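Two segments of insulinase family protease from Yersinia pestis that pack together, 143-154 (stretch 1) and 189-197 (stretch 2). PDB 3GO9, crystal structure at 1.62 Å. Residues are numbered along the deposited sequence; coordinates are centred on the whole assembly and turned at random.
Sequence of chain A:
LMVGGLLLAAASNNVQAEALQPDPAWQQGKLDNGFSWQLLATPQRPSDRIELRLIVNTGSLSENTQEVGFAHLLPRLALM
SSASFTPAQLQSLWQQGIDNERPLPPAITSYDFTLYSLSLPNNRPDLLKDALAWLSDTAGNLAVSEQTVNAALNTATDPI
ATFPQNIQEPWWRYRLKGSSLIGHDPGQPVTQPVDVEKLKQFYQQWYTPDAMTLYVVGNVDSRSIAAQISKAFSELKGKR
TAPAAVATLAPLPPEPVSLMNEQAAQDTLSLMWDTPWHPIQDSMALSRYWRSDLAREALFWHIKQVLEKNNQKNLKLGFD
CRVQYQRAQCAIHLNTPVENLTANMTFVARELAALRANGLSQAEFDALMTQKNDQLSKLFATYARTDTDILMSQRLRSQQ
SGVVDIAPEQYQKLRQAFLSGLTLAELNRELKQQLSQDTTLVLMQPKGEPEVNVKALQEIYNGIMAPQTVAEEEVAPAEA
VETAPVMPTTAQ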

ATOM      1  N   ALA A 143      20.256  -4.153 -20.175  1.00 11.21           N
ATOM      2  CA  ALA A 143      21.142  -5.110 -20.807  1.00 12.65           C
ATOM      3  C   ALA A 143      20.380  -6.407 -21.056  1.00 13.18           C
ATOM      4  O   ALA A 143      20.325  -7.274 -20.214  1.00 14.53           O
ATOM      5  N   VAL A 144      19.733  -6.499 -22.208  1.00 14.35           N
ATOM      6  CA  VAL A 144      18.887  -7.632 -22.529  1.00 14.61           C
ATOM      7  C   VAL A 144      19.606  -8.389 -23.650  1.00 16.41           C
ATOM      8  O   VAL A 144      19.668  -7.941 -24.783  1.00 16.73           O
ATOM      9  N   SER A 145      20.210  -9.500 -23.299  1.00 17.41           N
ATOM     10  CA  SER A 145      20.923 -10.302 -24.264  1.00 17.64           C
ATOM     11  C   SER A 145      20.801 -11.746 -23.913  1.00 17.89           C
ATOM     12  O   SER A 145      20.351 -12.093 -22.820  1.00 16.47           O
ATOM     13  N   GLU A 146      21.222 -12.640 -24.825  1.00 18.94           N
ATOM     14  CA  GLU A 146      21.215 -14.068 -24.493  1.00 19.73           C
ATOM     15  C   GLU A 146      22.047 -14.320 -23.244  1.00 19.03           C
ATOM     16  O   GLU A 146      21.690 -15.121 -22.379  1.00 18.76           O
ATOM     17  N   GLN A 147      23.145 -13.594 -23.135  1.00 19.25           N
ATOM     18  CA  GLN A 147      24.074 -13.738 -22.015  1.00 19.52           C
ATOM     19  C   GLN A 147      23.448 -13.320 -20.678  1.00 18.56           C
ATOM     20  O   GLN A 147      23.551 -14.042 -19.689  1.00 18.41           O
ATOM     21  N   THR A 148      22.806 -12.159 -20.640  1.00 16.35           N
ATOM     22  CA  THR A 148      22.234 -11.702 -19.374  1.00 16.36           C
ATOM     23  C   THR A 148      20.996 -12.515 -18.988  1.00 14.76           C
ATOM     24  O   THR A 148      20.730 -12.761 -17.810  1.00 15.28           O
ATOM     25  N   VAL A 149      20.212 -12.900 -19.994  1.00 14.22           N
ATOM     26  CA  VAL A 149      19.021 -13.742 -19.759  1.00 14.52           C
ATOM     27  C   VAL A 149      19.433 -15.111 -19.192  1.00 14.68           C
ATOM     28  O   VAL A 149      18.925 -15.547 -18.193  1.00 14.04           O
ATOM     29  N   ASN A 150      20.423 -15.757 -19.791  1.00 16.07           N
ATOM     30  CA  ASN A 150      20.941 -17.015 -19.275  1.00 16.51           C
ATOM     31  C   ASN A 150      21.440 -16.847 -17.848  1.00 16.02           C
ATOM     32  O   ASN A 150      21.080 -17.622 -16.979  1.00 17.48           O
ATOM     33  N   ALA A 151      22.190 -15.773 -17.581  1.00 16.65           N
ATOM     34  CA  ALA A 151      22.709 -15.547 -16.241  1.00 15.91           C
ATOM     35  C   ALA A 151      21.578 -15.362 -15.226  1.00 15.46           C
ATOM     36  O   ALA A 151      21.604 -15.931 -14.141  1.00 15.84           O
ATOM     37  N   ALA A 152      20.574 -14.582 -15.594  1.00 14.73           N
ATOM     38  CA  ALA A 152      19.437 -14.327 -14.731  1.00 15.03           C
ATOM     39  C   ALA A 152      18.659 -15.605 -14.382  1.00 15.88           C
ATOM     40  O   ALA A 152      18.178 -15.778 -13.256  1.00 17.27           O
ATOM     41  N   LEU A 153      18.535 -16.499 -15.336  1.00 16.97           N
ATOM     42  CA  LEU A 153      17.749 -17.709 -15.138  1.00 18.77           C
ATOM     43  C   LEU A 153      18.514 -18.727 -14.305  1.00 20.87           C
ATOM     44  O   LEU A 153      17.922 -19.680 -13.811  1.00 23.41           O
ATOM     45  N   ASN A 154      19.826 -18.528 -14.178  1.00 21.28           N
ATOM     46  CA  ASN A 154      20.678 -19.443 -13.410  1.00 22.29           C
ATOM     47  C   ASN A 154      21.074 -18.906 -12.013  1.00 21.79           C
ATOM     48  O   ASN A 154      21.949 -19.461 -11.378  1.00 21.55           O
ATOM     49  N   PRO A 189       7.447 -17.634 -13.527  1.00 20.16           N
ATOM     50  CA  PRO A 189       8.645 -17.758 -14.340  1.00 19.89           C
ATOM     51  C   PRO A 189       8.360 -17.678 -15.836  1.00 18.78           C
ATOM     52  O   PRO A 189       7.277 -18.047 -16.295  1.00 20.14           O
ATOM     53  N   VAL A 190       9.345 -17.213 -16.584  1.00 17.05           N
ATOM     54  CA  VAL A 190       9.225 -17.163 -18.041  1.00 15.87           C
ATOM     55  C   VAL A 190       9.237 -18.572 -18.672  1.00 17.51           C
ATOM     56  O   VAL A 190       9.828 -19.473 -18.111  1.00 16.40           O
ATOM     57  N   THR A 191       8.589 -18.712 -19.834  1.00 17.05           N
ATOM     58  CA  THR A 191       8.736 -19.922 -20.669  1.00 18.27           C
ATOM     59  C   THR A 191      10.115 -19.979 -21.297  1.00 17.55           C
ATOM     60  O   THR A 191      10.585 -19.027 -21.888  1.00 17.87           O
ATOM     61  N   GLN A 192      10.763 -21.130 -21.161  1.00 18.42           N
ATOM     62  CA  GLN A 192      12.064 -21.325 -21.752  1.00 17.65           C
ATOM     63  C   GLN A 192      11.950 -22.278 -22.945  1.00 16.82           C
ATOM     64  O   GLN A 192      11.070 -23.156 -22.954  1.00 17.85           O
ATOM     65  N   PRO A 193      12.786 -22.066 -23.973  1.00 16.15           N
ATOM     66  CA  PRO A 193      13.788 -20.992 -24.158  1.00 16.23           C
ATOM     67  C   PRO A 193      13.127 -19.643 -24.395  1.00 14.60           C
ATOM     68  O   PRO A 193      12.068 -19.552 -25.056  1.00 14.38           O
ATOM     69  N   VAL A 194      13.763 -18.598 -23.882  1.00 14.26           N
ATOM     70  CA  VAL A 194      13.245 -17.224 -23.986  1.00 14.04           C
ATOM     71  C   VAL A 194      13.605 -16.687 -25.343  1.00 13.28           C
ATOM     72  O   VAL A 194      14.763 -16.794 -25.783  1.00 13.39           O
ATOM     73  N   ASP A 195      12.620 -16.070 -25.993  1.00 13.08           N
ATOM     74  CA  ASP A 195      12.833 -15.348 -27.207  1.00 14.80           C
ATOM     75  C   ASP A 195      13.343 -13.979 -26.794  1.00 14.90           C
ATOM     76  O   ASP A 195      12.543 -13.122 -26.378  1.00 14.07           O
ATOM     77  N   VAL A 196      14.674 -13.837 -26.786  1.00 14.52           N
ATOM     78  CA  VAL A 196      15.314 -12.635 -26.255  1.00 13.95           C
ATOM     79  C   VAL A 196      14.886 -11.414 -27.092  1.00 15.94           C
ATOM     80  O   VAL A 196      14.686 -10.316 -26.558  1.00 13.76           O
ATOM     81  N   GLU A 197      14.661 -11.620 -28.397  1.00 16.14           N
ATOM     82  CA  GLU A 197      14.230 -10.506 -29.239  1.00 17.80           C
ATOM     83  C   GLU A 197      12.843  -9.992 -28.810  1.00 16.11           C
ATOM     84  O   GLU A 197      12.624  -8.774 -28.747  1.00 16.28           O
TER

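The contact is a small apolar seam, burying 351 Å² over both sides. A helix that begins at Glu146 lies against a largely extended segment that enters a helix of its own at Val196. No direct hydrogen bond crosses between them. Methyl groups do the packing, and waters link the polar atoms.

Val196 is the main bump. It has 103 Å² covered, the most of any residue here. Its CA-to-CB bond points toward stretch 1, with chi1 in t. The side chain fits the hollow at the start of the helix, formed by Val144, Ser145, Glu146 and Val149. CG1 of Val196 lies 4.2 Å from CG1 of Val144 and 3.8 Å from the backbone C of Ser145. CG2 of Val196 lies 4.0 Å from CG2 of Val149 and 3.6 Å from OE2 of Glu146. The backbones are close at this end: the CA atoms of Glu146 and Val196 are 6.3 Å apart.

Val149, also t, points toward stretch 2 and touches two valines there. Its CG2 meets Val196, as above, while CG1 of Val149 is 4.1 Å from CB of Val194. Val194 is t as well and points toward the helix. CG2 of Val194 reaches CD1 of Leu153 at 4.0 Å.

Leu153 is one turn further along from Val149. Its chi1 is m and its chi2 is t. The two methyls spread over stretch 2. CD2 of Leu153 is 3.9 Å from CG2 of Val190, which is in m. CD1 of Leu153 touches Val194 and also lies 3.9 Å from CD of Gln192. The backbones are wider apart here, with the CA atoms of Leu153 and Val190 separated by 9.0 Å, and the leucine side chain helps fill that space.

Gln192 (m, t) points toward the helix. NE2 of Gln192 donates to water 3 at 2.6 Å, and that water donates to O of Leu153 at 3.0 Å.

Glu146 (m, m) starts out sideways, but its carboxylate comes nearer to stretch 2. Water 1 donates to OE1 of Glu146 at 2.5 Å and accepts from N of Val196 at 3.0 Å. Water 2 donates to OE2 of Glu146 at 2.6 Å, and weakly to O of Val194 at 3.4 Å.

The helix start is held by its own cap. Ser145 points away from stretch 2, with chi1 in p, and OG of Ser145 accepts from N of Thr148 at 3.1 Å. In return, N of Ser145 donates to OG1 of Thr148 at 3.0 Å.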

ATOM      1  CB  ALA A 143      22.427  -5.350 -19.925  1.00 13.33           C
ATOM      2  CB  VAL A 144      17.480  -7.176 -23.004  1.00 14.26           C
ATOM      3  CG1 VAL A 144      16.580  -8.418 -23.240  1.00 15.66           C
ATOM      4  CG2 VAL A 144      16.841  -6.211 -21.986  1.00 15.02           C
ATOM      5  CB  SER A 145      22.398  -9.901 -24.265  1.00 18.49           C
ATOM      6  OG  SER A 145      23.019 -10.282 -23.044  1.00 18.77           O
ATOM      7  CB  GLU A 146      21.774 -14.887 -25.663  1.00 20.71           C
ATOM      8  CG  GLU A 146      20.947 -14.839 -26.936  1.00 26.12           C
ATOM      9  CD  GLU A 146      19.726 -15.780 -26.964  1.00 32.65           C
ATOM     10  OE1 GLU A 146      19.031 -15.750 -28.014  1.00 36.75           O
ATOM     11  OE2 GLU A 146      19.441 -16.534 -25.980  1.00 36.91           O
ATOM     12  CB  GLN A 147      25.357 -12.941 -22.272  1.00 21.37           C
ATOM     13  CG  GLN A 147      26.220 -13.476 -23.409  1.00 26.10           C
ATOM     14  CD  GLN A 147      25.535 -13.366 -24.784  1.00 31.85           C
ATOM     15  OE1 GLN A 147      24.936 -12.323 -25.122  1.00 31.18           O
ATOM     16  NE2 GLN A 147      25.604 -14.454 -25.570  1.00 35.40           N
ATOM     17  CB  THR A 148      21.873 -10.173 -19.376  1.00 15.24           C
ATOM     18  OG1 THR A 148      20.873  -9.859 -20.354  1.00 16.23           O
ATOM     19  CG2 THR A 148      23.101  -9.302 -19.628  1.00 17.92           C
ATOM     20  CB  VAL A 149      18.139 -13.840 -21.015  1.00 15.24           C
ATOM     21  CG1 VAL A 149      17.040 -14.857 -20.803  1.00 12.02           C
ATOM     22  CG2 VAL A 149      17.508 -12.456 -21.330  1.00 12.78           C
ATOM     23  CB  ASN A 150      22.047 -17.513 -20.214  1.00 17.01           C
ATOM     24  CG  ASN A 150      22.522 -18.910 -19.884  1.00 22.22           C
ATOM     25  OD1 ASN A 150      21.731 -19.840 -19.693  1.00 24.55           O
ATOM     26  ND2 ASN A 150      23.857 -19.075 -19.856  1.00 29.12           N
ATOM     27  CB  ALA A 151      23.652 -14.367 -16.248  1.00 15.96           C
ATOM     28  CB  ALA A 152      18.482 -13.246 -15.413  1.00 14.66           C
ATOM     29  CB  LEU A 153      17.387 -18.307 -16.504  1.00 19.09           C
ATOM     30  CG  LEU A 153      16.385 -17.401 -17.222  1.00 18.66           C
ATOM     31  CD1 LEU A 153      16.080 -17.895 -18.615  1.00 22.00           C
ATOM     32  CD2 LEU A 153      15.092 -17.255 -16.446  1.00 22.89           C
ATOM     33  CB  ASN A 154      21.903 -19.800 -14.239  1.00 22.59           C
ATOM     34  CG  ASN A 154      21.577 -20.800 -15.313  1.00 25.68           C
ATOM     35  OD1 ASN A 154      21.406 -21.966 -15.006  1.00 28.25           O
ATOM     36  ND2 ASN A 154      21.410 -20.348 -16.560  1.00 26.47           N
ATOM     37  CB  PRO A 189       9.159 -19.151 -13.971  1.00 21.22           C
ATOM     38  CG  PRO A 189       8.836 -19.268 -12.580  1.00 21.77           C
ATOM     39  CD  PRO A 189       7.433 -18.662 -12.465  1.00 21.96           C
ATOM     40  CB  VAL A 190      10.340 -16.327 -18.657  1.00 15.37           C
ATOM     41  CG1 VAL A 190      10.209 -14.848 -18.176  1.00 13.66           C
ATOM     42  CG2 VAL A 190      11.731 -16.913 -18.345  1.00 14.94           C
ATOM     43  CB  THR A 191       7.684 -19.944 -21.763  1.00 19.18           C
ATOM     44  OG1 THR A 191       6.410 -19.683 -21.157  1.00 20.91           O
ATOM     45  CG2 THR A 191       7.639 -21.317 -22.463  1.00 20.93           C
ATOM     46  CB  GLN A 192      13.008 -21.877 -20.707  1.00 17.69           C
ATOM     47  CG  GLN A 192      13.214 -20.965 -19.545  1.00 20.44           C
ATOM     48  CD  GLN A 192      14.349 -21.408 -18.676  1.00 23.02           C
ATOM     49  OE1 GLN A 192      15.307 -22.004 -19.166  1.00 27.98           O
ATOM     50  NE2 GLN A 192      14.234 -21.162 -17.357  1.00 23.07           N
ATOM     51  CB  PRO A 193      14.570 -21.447 -25.410  1.00 15.82           C
ATOM     52  CG  PRO A 193      14.057 -22.825 -25.676  1.00 17.48           C
ATOM     53  CD  PRO A 193      12.714 -22.946 -25.149  1.00 16.71           C
ATOM     54  CB  VAL A 194      13.874 -16.320 -22.905  1.00 13.31           C
ATOM     55  CG1 VAL A 194      13.429 -14.830 -23.096  1.00 14.91           C
ATOM     56  CG2 VAL A 194      13.501 -16.827 -21.514  1.00 14.16           C
ATOM     57  CB  ASP A 195      11.498 -15.242 -27.934  1.00 16.16           C
ATOM     58  CG  ASP A 195      11.614 -14.531 -29.254  1.00 18.71           C
ATOM     59  OD1 ASP A 195      10.740 -14.789 -30.095  1.00 27.65           O
ATOM     60  OD2 ASP A 195      12.536 -13.731 -29.458  1.00 21.76           O
ATOM     61  CB  VAL A 196      16.860 -12.805 -26.142  1.00 15.35           C
ATOM     62  CG1 VAL A 196      17.529 -11.518 -25.836  1.00 16.33           C
ATOM     63  CG2 VAL A 196      17.212 -13.908 -25.079  1.00 17.67           C
ATOM     64  CB  GLU A 197      14.268 -10.902 -30.712  1.00 19.50           C
ATOM     65  CG  GLU A 197      15.717 -11.217 -31.199  1.00 25.85           C
ATOM     66  CD  GLU A 197      16.623 -10.009 -31.151  1.00 32.29           C
ATOM     67  OE1 GLU A 197      16.135  -8.878 -31.395  1.00 37.32           O
ATOM     68  OE2 GLU A 197      17.832 -10.190 -30.877  1.00 36.92           O
TER
HETATM   69  O   HOH W   1      16.545 -15.647 -28.334  1.00 21.96           O
HETATM   70  O   HOH W   2      17.729 -18.195 -24.881  1.00 45.36           O
HETATM   71  O   HOH W   3      15.795 -21.244 -15.253  1.00 38.53           O